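Local coordinates for protein beta-phenylalanine aminotransferase (Variovorax paradoxus, PDB 4AO9) that catalyses the pyridoxal-5'-phosphate-dependent transfer of the amino group of beta-phenylalanine, as a class-III aminotransferase, at residues Y34-T38 and Y66-L71; L403-L408 and A438-F442. All coordinates share one frame; numbering follows the deposited sequence.

In the fold
Helix 398-410 joins the two contacts. Interaction 2 packs one flank of this helix on helix 429-445, while F405 and F406, on another flank, reach the two segments of interaction 1. The F406 ring meets F37 edge-to-face, with F406 CE1 3.6 Å from F37 CG, and F406 CZ lies 3.4 Å from A67 O; F405 meets Y66 edge-to-face. The centres of the two contacts are about 15 Å apart, on the same side of the chain's centre, at about 24 Å (interaction 1) and 22 Å (interaction 2) from it. None of their residues belongs to the cofactor pocket, which includes K287, D260 and Y179; together they join helices 23-40, 398-410 and 429-445 with loop 66-71.

Interaction 1: Y34-T38 and Y66-L71; sequences YRRFT and YAPFPL
F37 projects from the helix into the curve of loop 66-71, where its CE2 lies 3.2 Å from F69 O, an oxygen near the plane of the F37 ring. With CG anti to the backbone N (chi1 172°), the ring extends between P68 and L71; CE1 touches L71 CD2 at 3.6 Å, and CD2 meets P68 CG at 3.8 Å. F37 CE2 also stands over one face of the F69 ring, the planes inclined at 47°. One turn earlier, Y34 lays a ring face against P68, whose CD is 3.9 Å from the ring centroid, and Y34 OH rests on A67 CB. T38 OG1 donates back to Y34 O, which accepts from T38 N on its opposite face; the bond fixes the hydroxyl, and OG1 lies 3.6 Å from P68 CG. The cis peptide before P68 bends the loop, and L71 N ties the bend with an almost straight bond to Y66 OH (3.0 Å, 165°). Beyond this shell, Q402 hydrogen-bonds Y34 OH, and L409 of helix 398-410 touches both F37 and L71. This helix-to-loop contact, with its proline-tyrosine CH-pi pair, joins N-terminal helix 23-40 to the cis-proline loop leading into strand 72-77.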
ATOM      1  N   TYR A  34      13.349 -32.444   4.320  1.00 17.66           N
ATOM      2  CA  TYR A  34      12.006 -32.280   3.750  1.00 17.54           C
ATOM      3  C   TYR A  34      11.037 -33.301   4.347  1.00 18.13           C
ATOM      4  O   TYR A  34       9.924 -32.953   4.745  1.00 18.22           O
ATOM      5  CB  TYR A  34      12.017 -32.424   2.228  1.00 17.58           C
ATOM      6  CG  TYR A  34      12.361 -31.180   1.415  1.00 16.83           C
ATOM      7  CD1 TYR A  34      13.309 -30.253   1.853  1.00 18.37           C
ATOM      8  CD2 TYR A  34      11.760 -30.967   0.171  1.00 18.10           C
ATOM      9  CE1 TYR A  34      13.633 -29.131   1.076  1.00 17.82           C
ATOM     10  CE2 TYR A  34      12.071 -29.858  -0.609  1.00 18.06           C
ATOM     11  CZ  TYR A  34      13.016 -28.946  -0.157  1.00 18.02           C
ATOM     12  OH  TYR A  34      13.321 -27.855  -0.942  1.00 20.41           O
ATOM     13  N   ARG A  35      11.466 -34.562   4.420  1.00 18.52           N
ATOM     14  CA  ARG A  35      10.596 -35.613   4.946  1.00 18.93           C
ATOM     15  C   ARG A  35      10.233 -35.389   6.409  1.00 18.35           C
ATOM     16  O   ARG A  35       9.062 -35.501   6.787  1.00 18.42           O
ATOM     17  CB  ARG A  35      11.221 -37.004   4.774  1.00 20.00           C
ATOM     18  CG  ARG A  35      10.282 -38.122   5.221  1.00 22.06           C
ATOM     19  CD  ARG A  35      10.982 -39.460   5.404  1.00 26.06           C
ATOM     20  NE  ARG A  35      12.046 -39.445   6.410  1.00 28.51           N
ATOM     21  CZ  ARG A  35      11.860 -39.340   7.726  1.00 30.62           C
ATOM     22  NH1 ARG A  35      10.639 -39.201   8.234  1.00 32.30           N
ATOM     23  NH2 ARG A  35      12.912 -39.351   8.537  1.00 31.27           N
ATOM     24  N   ARG A  36      11.236 -35.088   7.232  1.00 17.94           N
ATOM     25  CA  ARG A  36      11.013 -34.863   8.655  1.00 17.85           C
ATOM     26  C   ARG A  36      10.105 -33.647   8.880  1.00 16.68           C
ATOM     27  O   ARG A  36       9.187 -33.693   9.701  1.00 16.79           O
ATOM     28  CB  ARG A  36      12.344 -34.713   9.400  1.00 18.51           C
ATOM     29  CG  ARG A  36      13.076 -36.040   9.639  1.00 21.22           C
ATOM     30  CD  ARG A  36      14.323 -35.870  10.511  1.00 25.18           C
ATOM     31  NE  ARG A  36      15.461 -35.327   9.763  1.00 29.06           N
ATOM     32  CZ  ARG A  36      15.838 -34.050   9.775  1.00 30.41           C
ATOM     33  NH1 ARG A  36      15.173 -33.155  10.502  1.00 31.73           N
ATOM     34  NH2 ARG A  36      16.886 -33.662   9.055  1.00 30.29           N
ATOM     35  N   PHE A  37      10.364 -32.580   8.128  1.00 16.23           N
ATOM     36  CA  PHE A  37       9.535 -31.376   8.177  1.00 15.21           C
ATOM     37  C   PHE A  37       8.085 -31.694   7.799  1.00 15.47           C
ATOM     38  O   PHE A  37       7.146 -31.300   8.505  1.00 15.08           O
ATOM     39  CB  PHE A  37      10.140 -30.307   7.259  1.00 14.54           C
ATOM     40  CG  PHE A  37       9.269 -29.087   7.065  1.00 13.32           C
ATOM     41  CD1 PHE A  37       9.339 -28.018   7.953  1.00 13.99           C
ATOM     42  CD2 PHE A  37       8.385 -29.024   5.999  1.00 14.48           C
ATOM     43  CE1 PHE A  37       8.531 -26.893   7.775  1.00 12.57           C
ATOM     44  CE2 PHE A  37       7.570 -27.910   5.814  1.00 13.49           C
ATOM     45  CZ  PHE A  37       7.652 -26.839   6.704  1.00 14.29           C
ATOM     46  N   THR A  38       7.909 -32.430   6.702  1.00 15.43           N
ATOM     47  CA  THR A  38       6.577 -32.816   6.232  1.00 16.13           C
ATOM     48  C   THR A  38       5.831 -33.670   7.265  1.00 16.33           C
ATOM     49  O   THR A  38       4.683 -33.385   7.591  1.00 16.52           O
ATOM     50  CB  THR A  38       6.663 -33.563   4.882  1.00 16.38           C
ATOM     51  OG1 THR A  38       7.211 -32.689   3.889  1.00 17.30           O
ATOM     52  CG2 THR A  38       5.292 -34.051   4.423  1.00 16.39           C
ATOM     53  N   TYR A  66       8.224 -21.282   1.030  1.00 12.76           N
ATOM     54  CA  TYR A  66       9.409 -22.123   0.870  1.00 12.74           C
ATOM     55  C   TYR A  66       8.975 -23.569   0.681  1.00 13.20           C
ATOM     56  O   TYR A  66       7.876 -23.966   1.107  1.00 12.97           O
ATOM     57  CB  TYR A  66      10.380 -21.990   2.057  1.00 12.46           C
ATOM     58  CG  TYR A  66       9.715 -22.093   3.408  1.00 11.19           C
ATOM     59  CD1 TYR A  66       9.196 -20.950   4.031  1.00 10.97           C
ATOM     60  CD2 TYR A  66       9.591 -23.325   4.072  1.00 10.97           C
ATOM     61  CE1 TYR A  66       8.566 -21.016   5.262  1.00 11.20           C
ATOM     62  CE2 TYR A  66       8.956 -23.397   5.321  1.00 11.40           C
ATOM     63  CZ  TYR A  66       8.450 -22.238   5.909  1.00 10.79           C
ATOM     64  OH  TYR A  66       7.829 -22.295   7.139  1.00 11.96           O
ATOM     65  N   ALA A  67       9.836 -24.347   0.026  1.00 13.71           N
ATOM     66  CA  ALA A  67       9.575 -25.758  -0.208  1.00 14.44           C
ATOM     67  C   ALA A  67       9.889 -26.588   1.042  1.00 14.53           C
ATOM     68  O   ALA A  67      10.740 -26.202   1.842  1.00 14.77           O
ATOM     69  CB  ALA A  67      10.382 -26.241  -1.405  1.00 14.56           C
ATOM     70  N   PRO A  68       9.207 -27.732   1.221  1.00 14.92           N
ATOM     71  CA  PRO A  68       8.179 -28.275   0.330  1.00 14.97           C
ATOM     72  C   PRO A  68       6.844 -27.529   0.411  1.00 14.99           C
ATOM     73  O   PRO A  68       6.080 -27.526  -0.563  1.00 16.18           O
ATOM     74  CB  PRO A  68       8.047 -29.730   0.793  1.00 15.25           C
ATOM     75  CG  PRO A  68       8.432 -29.713   2.222  1.00 15.18           C
ATOM     76  CD  PRO A  68       9.508 -28.646   2.341  1.00 14.66           C
ATOM     77  N   PHE A  69       6.592 -26.891   1.556  1.00 13.99           N
ATOM     78  CA  PHE A  69       5.446 -26.000   1.775  1.00 13.56           C
ATOM     79  C   PHE A  69       5.758 -25.178   3.021  1.00 13.10           C
ATOM     80  O   PHE A  69       6.517 -25.624   3.873  1.00 12.93           O
ATOM     81  CB  PHE A  69       4.134 -26.783   1.976  1.00 14.14           C
ATOM     82  CG  PHE A  69       4.181 -27.758   3.116  1.00 14.17           C
ATOM     83  CD1 PHE A  69       4.623 -29.061   2.914  1.00 15.16           C
ATOM     84  CD2 PHE A  69       3.806 -27.375   4.403  1.00 13.70           C
ATOM     85  CE1 PHE A  69       4.689 -29.964   3.967  1.00 16.36           C
ATOM     86  CE2 PHE A  69       3.874 -28.273   5.472  1.00 14.60           C
ATOM     87  CZ  PHE A  69       4.318 -29.580   5.249  1.00 16.37           C
ATOM     88  N   PRO A  70       5.183 -23.968   3.129  1.00 12.56           N
ATOM     89  CA  PRO A  70       5.453 -23.149   4.311  1.00 12.30           C
ATOM     90  C   PRO A  70       4.580 -23.546   5.489  1.00 12.02           C
ATOM     91  O   PRO A  70       3.431 -23.970   5.300  1.00 12.25           O
ATOM     92  CB  PRO A  70       5.110 -21.732   3.840  1.00 12.12           C
ATOM     93  CG  PRO A  70       4.048 -21.952   2.790  1.00 12.17           C
ATOM     94  CD  PRO A  70       4.478 -23.208   2.081  1.00 12.92           C
ATOM     95  N   LEU A  71       5.114 -23.379   6.692  1.00 11.43           N
ATOM     96  CA  LEU A  71       4.312 -23.517   7.903  1.00 11.51           C
ATOM     97  C   LEU A  71       3.254 -22.427   7.968  1.00 10.92           C
ATOM     98  O   LEU A  71       3.508 -21.267   7.613  1.00 11.62           O
ATOM     99  CB  LEU A  71       5.187 -23.413   9.153  1.00 11.94           C
ATOM    100  CG  LEU A  71       6.281 -24.458   9.381  1.00 13.02           C
ATOM    101  CD1 LEU A  71       7.162 -24.066  10.566  1.00 17.18           C
ATOM    102  CD2 LEU A  71       5.660 -25.811   9.624  1.00 15.70           C
TER

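Interaction 2: L403-L408 and A438-F442; sequences LLFFHL and AIGSF
A helix-helix packing of the C-terminal part of the chain brings helix 398-410 against helix 429-445, with H407 and F442 interleaved between them. The local axes approach to 10.2 Å and their directions differ by 123°, so the helices run neither parallel nor strictly antiparallel. A chi1 of 173° swings the H407 imidazole away from its own backbone nitrogen and across to the other helix, where NE2 donates to A438 O at 2.9 Å. The same nitrogen is hydrogen-bonded to S441 OG at 3.0 Å, the serine oxygen lying at the edge of the imidazole, and either atom could be the donor there. Both bonds are bent to 132°, as would fit one N-H directed between two oxygens; S441 OG also has a weak bond to A437 O. A438 O thus accepts from both F442 N, the helical i+4 bond, and H407 NE2, which grips the helix from outside. One face of the imidazole is covered by F442 CA, and H407 CD2 lies 3.5 Å from F442 CB. The F442 ring reaches across to helix 398-410, its CE1 3.6 Å from L404 N. L404 CD1 sits over a face of this phenyl ring, 4.0 Å from its centroid in a CH-pi contact, and also touches I439 CD1 at 3.7 Å. L408 CD2 completes the apolar seam against A438 CB, 3.7 Å away. Around the pair, I439 packs on L358 and L361 of helix 341-365, L408 and A438 share I413 of strand 413-414, and L403 turns to I26, A29 and L30 of helix 23-40.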
ATOM      1  N   LEU A 403      19.113 -26.231   4.615  1.00 14.00           N
ATOM      2  CA  LEU A 403      19.507 -27.103   5.719  1.00 14.44           C
ATOM      3  C   LEU A 403      19.566 -26.342   7.044  1.00 13.88           C
ATOM      4  O   LEU A 403      19.088 -26.834   8.063  1.00 13.74           O
ATOM      5  CB  LEU A 403      20.835 -27.828   5.417  1.00 15.02           C
ATOM      6  CG  LEU A 403      20.778 -28.885   4.295  1.00 16.61           C
ATOM      7  CD1 LEU A 403      22.168 -29.404   3.920  1.00 16.82           C
ATOM      8  CD2 LEU A 403      19.879 -30.061   4.654  1.00 17.00           C
ATOM      9  N   LEU A 404      20.123 -25.128   7.014  1.00 13.43           N
ATOM     10  CA  LEU A 404      20.144 -24.254   8.197  1.00 13.01           C
ATOM     11  C   LEU A 404      18.741 -23.938   8.709  1.00 12.84           C
ATOM     12  O   LEU A 404      18.465 -24.066   9.906  1.00 12.84           O
ATOM     13  CB  LEU A 404      20.888 -22.942   7.896  1.00 12.66           C
ATOM     14  CG  LEU A 404      20.923 -21.930   9.053  1.00 12.46           C
ATOM     15  CD1 LEU A 404      21.624 -22.484  10.302  1.00 14.28           C
ATOM     16  CD2 LEU A 404      21.618 -20.664   8.585  1.00 13.21           C
ATOM     17  N   PHE A 405      17.866 -23.528   7.789  1.00 12.52           N
ATOM     18  CA  PHE A 405      16.480 -23.200   8.117  1.00 12.52           C
ATOM     19  C   PHE A 405      15.766 -24.353   8.828  1.00 12.58           C
ATOM     20  O   PHE A 405      15.157 -24.155   9.880  1.00 12.26           O
ATOM     21  CB  PHE A 405      15.710 -22.786   6.850  1.00 12.92           C
ATOM     22  CG  PHE A 405      14.243 -22.577   7.083  1.00 12.68           C
ATOM     23  CD1 PHE A 405      13.777 -21.387   7.648  1.00 14.27           C
ATOM     24  CD2 PHE A 405      13.328 -23.581   6.768  1.00 14.19           C
ATOM     25  CE1 PHE A 405      12.418 -21.197   7.887  1.00 13.93           C
ATOM     26  CE2 PHE A 405      11.958 -23.396   7.005  1.00 14.83           C
ATOM     27  CZ  PHE A 405      11.511 -22.202   7.569  1.00 15.14           C
ATOM     28  N   PHE A 406      15.859 -25.555   8.258  1.00 12.64           N
ATOM     29  CA  PHE A 406      15.197 -26.723   8.848  1.00 13.29           C
ATOM     30  C   PHE A 406      15.824 -27.142  10.172  1.00 13.06           C
ATOM     31  O   PHE A 406      15.113 -27.519  11.108  1.00 13.31           O
ATOM     32  CB  PHE A 406      15.159 -27.896   7.861  1.00 14.22           C
ATOM     33  CG  PHE A 406      14.264 -27.659   6.676  1.00 14.11           C
ATOM     34  CD1 PHE A 406      12.883 -27.531   6.847  1.00 13.96           C
ATOM     35  CD2 PHE A 406      14.790 -27.565   5.389  1.00 15.11           C
ATOM     36  CE1 PHE A 406      12.055 -27.297   5.759  1.00 15.43           C
ATOM     37  CE2 PHE A 406      13.965 -27.329   4.295  1.00 16.30           C
ATOM     38  CZ  PHE A 406      12.591 -27.198   4.483  1.00 15.98           C
ATOM     39  N   HIS A 407      17.150 -27.036  10.258  1.00 13.64           N
ATOM     40  CA  HIS A 407      17.845 -27.273  11.511  1.00 13.96           C
ATOM     41  C   HIS A 407      17.340 -26.336  12.606  1.00 13.68           C
ATOM     42  O   HIS A 407      17.076 -26.774  13.722  1.00 14.53           O
ATOM     43  CB  HIS A 407      19.366 -27.124  11.350  1.00 14.23           C
ATOM     44  CG  HIS A 407      20.107 -27.195  12.647  1.00 14.84           C
ATOM     45  ND1 HIS A 407      20.358 -28.388  13.293  1.00 16.85           N
ATOM     46  CD2 HIS A 407      20.613 -26.222  13.441  1.00 15.81           C
ATOM     47  CE1 HIS A 407      20.999 -28.144  14.421  1.00 17.41           C
ATOM     48  NE2 HIS A 407      21.170 -26.840  14.533  1.00 16.98           N
ATOM     49  N   LEU A 408      17.202 -25.049  12.283  1.00 13.21           N
ATOM     50  CA  LEU A 408      16.744 -24.084  13.273  1.00 13.03           C
ATOM     51  C   LEU A 408      15.330 -24.412  13.737  1.00 13.11           C
ATOM     52  O   LEU A 408      15.041 -24.346  14.930  1.00 13.44           O
ATOM     53  CB  LEU A 408      16.874 -22.642  12.748  1.00 12.33           C
ATOM     54  CG  LEU A 408      18.319 -22.134  12.654  1.00 12.10           C
ATOM     55  CD1 LEU A 408      18.342 -20.817  11.884  1.00 12.10           C
ATOM     56  CD2 LEU A 408      18.956 -21.975  14.032  1.00 13.22           C
ATOM     57  N   ALA A 438      22.420 -23.082  18.572  1.00 15.79           N
ATOM     58  CA  ALA A 438      21.854 -23.772  17.412  1.00 15.84           C
ATOM     59  C   ALA A 438      22.752 -23.695  16.175  1.00 15.83           C
ATOM     60  O   ALA A 438      22.811 -24.634  15.379  1.00 15.97           O
ATOM     61  CB  ALA A 438      20.450 -23.262  17.111  1.00 15.50           C
ATOM     62  N   ILE A 439      23.467 -22.582  16.022  1.00 15.73           N
ATOM     63  CA  ILE A 439      24.468 -22.479  14.967  1.00 16.00           C
ATOM     64  C   ILE A 439      25.633 -23.416  15.281  1.00 16.54           C
ATOM     65  O   ILE A 439      26.165 -24.070  14.386  1.00 16.65           O
ATOM     66  CB  ILE A 439      24.935 -21.006  14.755  1.00 15.36           C
ATOM     67  CG1 ILE A 439      23.739 -20.110  14.380  1.00 15.31           C
ATOM     68  CG2 ILE A 439      26.060 -20.908  13.700  1.00 16.49           C
ATOM     69  CD1 ILE A 439      22.957 -20.554  13.129  1.00 15.16           C
ATOM     70  N   GLY A 440      25.998 -23.489  16.561  1.00 17.08           N
ATOM     71  CA  GLY A 440      27.029 -24.425  17.026  1.00 18.04           C
ATOM     72  C   GLY A 440      26.662 -25.864  16.709  1.00 18.67           C
ATOM     73  O   GLY A 440      27.482 -26.618  16.173  1.00 19.20           O
ATOM     74  N   SER A 441      25.425 -26.245  17.022  1.00 18.93           N
ATOM     75  CA  SER A 441      24.968 -27.603  16.730  1.00 19.62           C
ATOM     76  C   SER A 441      24.808 -27.846  15.229  1.00 19.44           C
ATOM     77  O   SER A 441      25.016 -28.963  14.756  1.00 20.47           O
ATOM     78  CB  SER A 441      23.685 -27.952  17.496  1.00 19.68           C
ATOM     79  OG  SER A 441      22.599 -27.136  17.098  1.00 20.28           O
ATOM     80  N   PHE A 442      24.449 -26.803  14.476  1.00 18.85           N
ATOM     81  CA  PHE A 442      24.398 -26.911  13.025  1.00 18.47           C
ATOM     82  C   PHE A 442      25.766 -27.280  12.445  1.00 19.33           C
ATOM     83  O   PHE A 442      25.881 -28.237  11.678  1.00 19.20           O
ATOM     84  CB  PHE A 442      23.885 -25.615  12.383  1.00 17.56           C
ATOM     85  CG  PHE A 442      23.828 -25.672  10.886  1.00 16.27           C
ATOM     86  CD1 PHE A 442      22.875 -26.457  10.243  1.00 15.61           C
ATOM     87  CD2 PHE A 442      24.737 -24.947  10.116  1.00 16.45           C
ATOM     88  CE1 PHE A 442      22.827 -26.522   8.857  1.00 14.78           C
ATOM     89  CE2 PHE A 442      24.694 -25.002   8.724  1.00 16.79           C
ATOM     90  CZ  PHE A 442      23.733 -25.788   8.094  1.00 16.26           C
TER